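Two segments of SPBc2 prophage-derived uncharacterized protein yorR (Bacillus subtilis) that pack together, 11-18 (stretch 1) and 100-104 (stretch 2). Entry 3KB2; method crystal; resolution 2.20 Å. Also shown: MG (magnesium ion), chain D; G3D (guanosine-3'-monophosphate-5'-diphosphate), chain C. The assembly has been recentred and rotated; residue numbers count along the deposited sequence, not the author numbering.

Stretch 1, residues 11-18: CCFKSTVA
Stretch 2, residues 100-104: YLHAD

What backbone shapes meet here? Stretch 1 begins as a loop: C11 (phi/psi 59/39) and F13 (67/10) take positive phi, with C12 at -120/31 between them. F13 is the N-cap residue, and a helix runs from K14 through A18 and beyond, its first turn closed by V17 N to F13 O at 2.7 Å and A18 N to K14 O at 2.9 Å. Stretch 2 ends a strand, Y100 to H102, before A103 (-180/157) and D104 (-59/158) lead into another helix. The closest CA atoms, those of C12 and H102, lie 5.8 Å apart.

What holds the two together, given that no hydrogen bond crosses between them? Van der Waals packing does, largely apolar and centred on L101, which points toward stretch 1 with chi1 m and chi2 t. Its CD1 methyl rests against a backbone carbonyl, 3.3 Å from C12 O, and lies 3.9 Å from K14 CA and 4.0 Å from V17 CG2, so one methyl touches both the loop and the first helical turn. V17 has chi1 t.

How does C12 complete the contact? Its chi1 is m, and its CB sits 4.1 Å from L101 CB. SG continues along the strand end, 3.8 Å from H102 C and 4.4 Å from A103 CB. L101 and A103 point toward stretch 1, while H102 (chi1 p) points away, the alternation expected of extended chain.

What does stretch 1 do besides packing? Its loop and the start of its helix wrap the G3D diphosphate: C11 N donates to O1B at 2.8 Å, K14 N to O2B at 2.7 Å, and T16 N to O1A at 2.9 Å. K14, with chi1 m, chi2 t, chi3 m and chi4 m, brings NZ to 3.2 Å from G3D O2B, placing positive charge beside phosphate. S15 OG binds MG at 2.3 Å, alongside G3D O3B at 2.2 Å from MG and four waters.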

ATOM      1  N   CYS A  11      -5.194  -5.010  10.363  1.00 19.49           N
ATOM      2  CA  CYS A  11      -5.823  -6.260  10.749  1.00 22.39           C
ATOM      3  C   CYS A  11      -5.553  -6.684  12.184  1.00 25.29           C
ATOM      4  O   CYS A  11      -5.351  -7.869  12.464  1.00 32.27           O
ATOM      5  CB  CYS A  11      -5.382  -7.359   9.782  1.00 27.16           C
ATOM      6  SG  CYS A  11      -5.903  -7.030   8.085  1.00 26.57           S
ATOM      7  N   CYS A  12      -5.547  -5.721  13.095  1.00 16.37           N
ATOM      8  CA  CYS A  12      -5.317  -6.039  14.491  1.00 16.53           C
ATOM      9  C   CYS A  12      -6.502  -5.613  15.346  1.00 11.89           C
ATOM     10  O   CYS A  12      -6.341  -5.254  16.509  1.00 18.26           O
ATOM     11  CB  CYS A  12      -4.018  -5.395  14.986  1.00 17.72           C
ATOM     12  SG  CYS A  12      -2.515  -6.179  14.319  1.00 23.17           S
ATOM     13  N   PHE A  13      -7.687  -5.657  14.749  1.00  7.69           N
ATOM     14  CA  PHE A  13      -8.928  -5.332  15.430  1.00 11.78           C
ATOM     15  C   PHE A  13      -9.105  -3.875  15.857  1.00 10.35           C
ATOM     16  O   PHE A  13     -10.047  -3.558  16.580  1.00 10.28           O
ATOM     17  CB  PHE A  13      -9.097  -6.241  16.664  1.00 15.49           C
ATOM     18  CG  PHE A  13      -8.891  -7.727  16.390  1.00 20.46           C
ATOM     19  CD1 PHE A  13      -8.992  -8.246  15.101  1.00 15.35           C
ATOM     20  CD2 PHE A  13      -8.660  -8.618  17.442  1.00 17.40           C
ATOM     21  CE1 PHE A  13      -8.870  -9.622  14.870  1.00 16.74           C
ATOM     22  CE2 PHE A  13      -8.540  -9.993  17.207  1.00  8.40           C
ATOM     23  CZ  PHE A  13      -8.646 -10.490  15.929  1.00  7.17           C
ATOM     24  N   LYS A  14      -8.228  -2.983  15.407  1.00 12.41           N
ATOM     25  CA  LYS A  14      -8.332  -1.582  15.812  1.00 12.71           C
ATOM     26  C   LYS A  14      -9.709  -0.959  15.609  1.00 10.45           C
ATOM     27  O   LYS A  14     -10.304  -0.446  16.555  1.00  7.71           O
ATOM     28  CB  LYS A  14      -7.257  -0.741  15.110  1.00 14.13           C
ATOM     29  CG  LYS A  14      -5.842  -1.198  15.456  1.00 12.54           C
ATOM     30  CD  LYS A  14      -4.787  -0.154  15.119  1.00  9.03           C
ATOM     31  CE  LYS A  14      -4.913   0.325  13.687  1.00  9.54           C
ATOM     32  NZ  LYS A  14      -4.924  -0.816  12.767  1.00  6.68           N
ATOM     33  N   SER A  15     -10.223  -1.019  14.385  1.00 15.68           N
ATOM     34  CA  SER A  15     -11.522  -0.431  14.077  1.00 10.43           C
ATOM     35  C   SER A  15     -12.702  -1.126  14.741  1.00 18.48           C
ATOM     36  O   SER A  15     -13.707  -0.492  15.073  1.00 11.01           O
ATOM     37  CB  SER A  15     -11.708  -0.393  12.570  1.00 16.21           C
ATOM     38  OG  SER A  15     -10.785   0.537  12.031  1.00 22.01           O
ATOM     39  N   THR A  16     -12.570  -2.436  14.924  1.00 25.37           N
ATOM     40  CA  THR A  16     -13.595  -3.247  15.571  1.00 15.71           C
ATOM     41  C   THR A  16     -13.618  -2.825  17.040  1.00 20.45           C
ATOM     42  O   THR A  16     -14.672  -2.502  17.586  1.00 10.56           O
ATOM     43  CB  THR A  16     -13.242  -4.747  15.470  1.00  6.97           C
ATOM     44  OG1 THR A  16     -13.110  -5.095  14.090  1.00 11.25           O
ATOM     45  CG2 THR A  16     -14.333  -5.618  16.096  1.00 10.14           C
ATOM     46  N   VAL A  17     -12.448  -2.819  17.676  1.00 21.35           N
ATOM     47  CA  VAL A  17     -12.377  -2.422  19.078  1.00 20.87           C
ATOM     48  C   VAL A  17     -12.982  -1.040  19.234  1.00 11.75           C
ATOM     49  O   VAL A  17     -13.794  -0.807  20.123  1.00 13.76           O
ATOM     50  CB  VAL A  17     -10.923  -2.408  19.597  1.00 12.51           C
ATOM     51  CG1 VAL A  17     -10.856  -1.714  20.950  1.00 11.40           C
ATOM     52  CG2 VAL A  17     -10.429  -3.827  19.733  1.00  9.42           C
ATOM     53  N   ALA A  18     -12.590  -0.131  18.350  1.00 10.48           N
ATOM     54  CA  ALA A  18     -13.081   1.239  18.373  1.00  7.36           C
ATOM     55  C   ALA A  18     -14.613   1.289  18.358  1.00 14.35           C
ATOM     56  O   ALA A  18     -15.238   2.052  19.107  1.00  9.62           O
ATOM     57  CB  ALA A  18     -12.521   1.997  17.180  1.00  6.55           C
ATOM     58  N   TYR A 100      -1.907  -0.234  22.042  1.00 15.92           N
ATOM     59  CA  TYR A 100      -1.101  -0.790  20.962  1.00 17.01           C
ATOM     60  C   TYR A 100      -1.603  -2.206  20.695  1.00 12.79           C
ATOM     61  O   TYR A 100      -1.418  -3.106  21.512  1.00 16.08           O
ATOM     62  CB  TYR A 100       0.388  -0.804  21.369  1.00 20.66           C
ATOM     63  CG  TYR A 100       1.323  -1.560  20.433  1.00 19.71           C
ATOM     64  CD1 TYR A 100       1.129  -1.547  19.046  1.00 24.39           C
ATOM     65  CD2 TYR A 100       2.413  -2.283  20.933  1.00 21.83           C
ATOM     66  CE1 TYR A 100       1.992  -2.239  18.185  1.00 15.17           C
ATOM     67  CE2 TYR A 100       3.282  -2.975  20.071  1.00 16.54           C
ATOM     68  CZ  TYR A 100       3.062  -2.949  18.702  1.00 19.85           C
ATOM     69  OH  TYR A 100       3.900  -3.640  17.844  1.00 21.00           O
ATOM     70  N   LEU A 101      -2.261  -2.394  19.563  1.00  6.69           N
ATOM     71  CA  LEU A 101      -2.761  -3.705  19.227  1.00  5.52           C
ATOM     72  C   LEU A 101      -1.844  -4.323  18.189  1.00 13.10           C
ATOM     73  O   LEU A 101      -1.588  -3.722  17.144  1.00 16.40           O
ATOM     74  CB  LEU A 101      -4.183  -3.607  18.686  1.00  8.79           C
ATOM     75  CG  LEU A 101      -5.222  -2.984  19.621  1.00 11.99           C
ATOM     76  CD1 LEU A 101      -6.609  -3.114  18.998  1.00  9.81           C
ATOM     77  CD2 LEU A 101      -5.196  -3.687  20.970  1.00 12.34           C
ATOM     78  N   HIS A 102      -1.345  -5.523  18.472  1.00 15.97           N
ATOM     79  CA  HIS A 102      -0.442  -6.194  17.540  1.00 21.39           C
ATOM     80  C   HIS A 102      -0.750  -7.679  17.367  1.00 21.72           C
ATOM     81  O   HIS A 102      -1.809  -8.163  17.776  1.00 25.12           O
ATOM     82  CB  HIS A 102       1.005  -6.031  18.021  1.00 19.35           C
ATOM     83  CG  HIS A 102       1.244  -6.585  19.392  1.00 21.23           C
ATOM     84  ND1 HIS A 102       0.849  -5.929  20.537  1.00 26.38           N
ATOM     85  CD2 HIS A 102       1.783  -7.759  19.797  1.00 12.37           C
ATOM     86  CE1 HIS A 102       1.131  -6.677  21.589  1.00 20.99           C
ATOM     87  NE2 HIS A 102       1.698  -7.792  21.169  1.00 22.88           N
ATOM     88  N   ALA A 103       0.187  -8.389  16.747  1.00 14.47           N
ATOM     89  CA  ALA A 103       0.076  -9.830  16.525  1.00 17.39           C
ATOM     90  C   ALA A 103       1.330 -10.286  15.796  1.00 23.61           C
ATOM     91  O   ALA A 103       2.001  -9.479  15.147  1.00 21.27           O
ATOM     92  CB  ALA A 103      -1.155 -10.151  15.691  1.00  9.66           C
ATOM     93  N   ASP A 104       1.655 -11.569  15.907  1.00 21.80           N
ATOM     94  CA  ASP A 104       2.829 -12.096  15.230  1.00 23.23           C
ATOM     95  C   ASP A 104       2.675 -11.862  13.728  1.00 16.06           C
ATOM     96  O   ASP A 104       1.568 -11.661  13.241  1.00 18.71           O
ATOM     97  CB  ASP A 104       2.994 -13.601  15.514  1.00 25.19           C
ATOM     98  CG  ASP A 104       3.482 -13.885  16.935  1.00 41.54           C
ATOM     99  OD1 ASP A 104       4.074 -12.975  17.566  1.00 37.99           O
ATOM    100  OD2 ASP A 104       3.292 -15.026  17.422  1.00 38.28           O
TER
HETATM  101 MG    MG D 181      -9.103   0.115  10.500  1.00 21.61          MG
HETATM  102  PB  G3D C 180      -7.967  -3.049  11.614  1.00 19.03           P
HETATM  103  O1B G3D C 180      -7.137  -2.974  10.331  1.00 17.86           O
HETATM  104  O2B G3D C 180      -7.241  -3.004  12.887  1.00 17.73           O
HETATM  105  O3B G3D C 180      -9.088  -1.832  11.571  1.00 19.49           O
HETATM  106  PA  G3D C 180     -10.450  -4.447  11.939  1.00 20.34           P
HETATM  107  O3A G3D C 180      -8.888  -4.305  11.586  1.00 26.80           O
HETATM  108  O1A G3D C 180     -10.744  -4.027  13.300  1.00 25.79           O
HETATM  109  O2A G3D C 180     -11.216  -3.794  10.778  1.00 26.59           O
HETATM  110  O5' G3D C 180     -10.624  -6.100  11.938  1.00 20.31           O
HETATM  111  C5' G3D C 180      -9.918  -6.694  10.772  1.00 14.94           C
HETATM  112  C4' G3D C 180     -10.794  -8.039  10.709  1.00 22.60           C
HETATM  113  O4' G3D C 180     -10.644  -8.926  11.830  1.00 14.77           O
HETATM  114  C3' G3D C 180     -12.214  -7.943  10.504  1.00 20.17           C
HETATM  115  O3' G3D C 180     -12.683  -8.850   9.540  1.00 26.36           O
HETATM  116  C2' G3D C 180     -12.947  -8.019  11.876  1.00 17.00           C
HETATM  117  O2' G3D C 180     -14.154  -8.536  11.781  1.00 28.27           O
HETATM  118  C1' G3D C 180     -11.911  -9.286  12.391  1.00 18.35           C
HETATM  119  N9  G3D C 180     -12.069  -9.407  13.889  1.00 22.48           N
HETATM  120  C8  G3D C 180     -12.461  -8.355  14.706  1.00 18.14           C
HETATM  121  N7  G3D C 180     -12.422  -9.014  15.885  1.00 10.30           N
HETATM  122  C5  G3D C 180     -12.184 -10.387  15.809  1.00 15.39           C
HETATM  123  C6  G3D C 180     -12.125 -11.219  16.752  1.00  6.77           C
HETATM  124  O6  G3D C 180     -12.210 -11.263  18.017  1.00 18.16           O
HETATM  125  N1  G3D C 180     -11.714 -12.567  16.227  1.00 15.08           N
HETATM  126  C2  G3D C 180     -11.542 -12.623  14.955  1.00 13.16           C
HETATM  127  N2  G3D C 180     -11.060 -13.955  14.466  1.00 20.90           N
HETATM  128  N3  G3D C 180     -11.520 -11.726  13.982  1.00 19.16           N
HETATM  129  C4  G3D C 180     -11.931 -10.591  14.540  1.00 12.83           C
HETATM  130  P1  G3D C 180     -13.412  -8.567   8.431  1.00 43.69           P
HETATM  131  O4P G3D C 180     -14.815  -8.683   8.684  1.00 43.70           O
HETATM  132  O5P G3D C 180     -12.972  -9.772   7.461  1.00 48.41           O
HETATM  133  O6P G3D C 180     -12.983  -7.392   7.547  1.00 34.14           O
HETATM  134  O   HOH W   1     -10.736  -1.456   9.845  1.00 15.14           O
HETATM  135  O   HOH W   2      -7.599   1.191  11.809  1.00 25.17           O
HETATM  136  O   HOH W   3      -9.857   1.510   8.842  1.00 36.57           O
HETATM  137  O   HOH W   4      -7.340  -0.531   9.254  1.00 34.53           O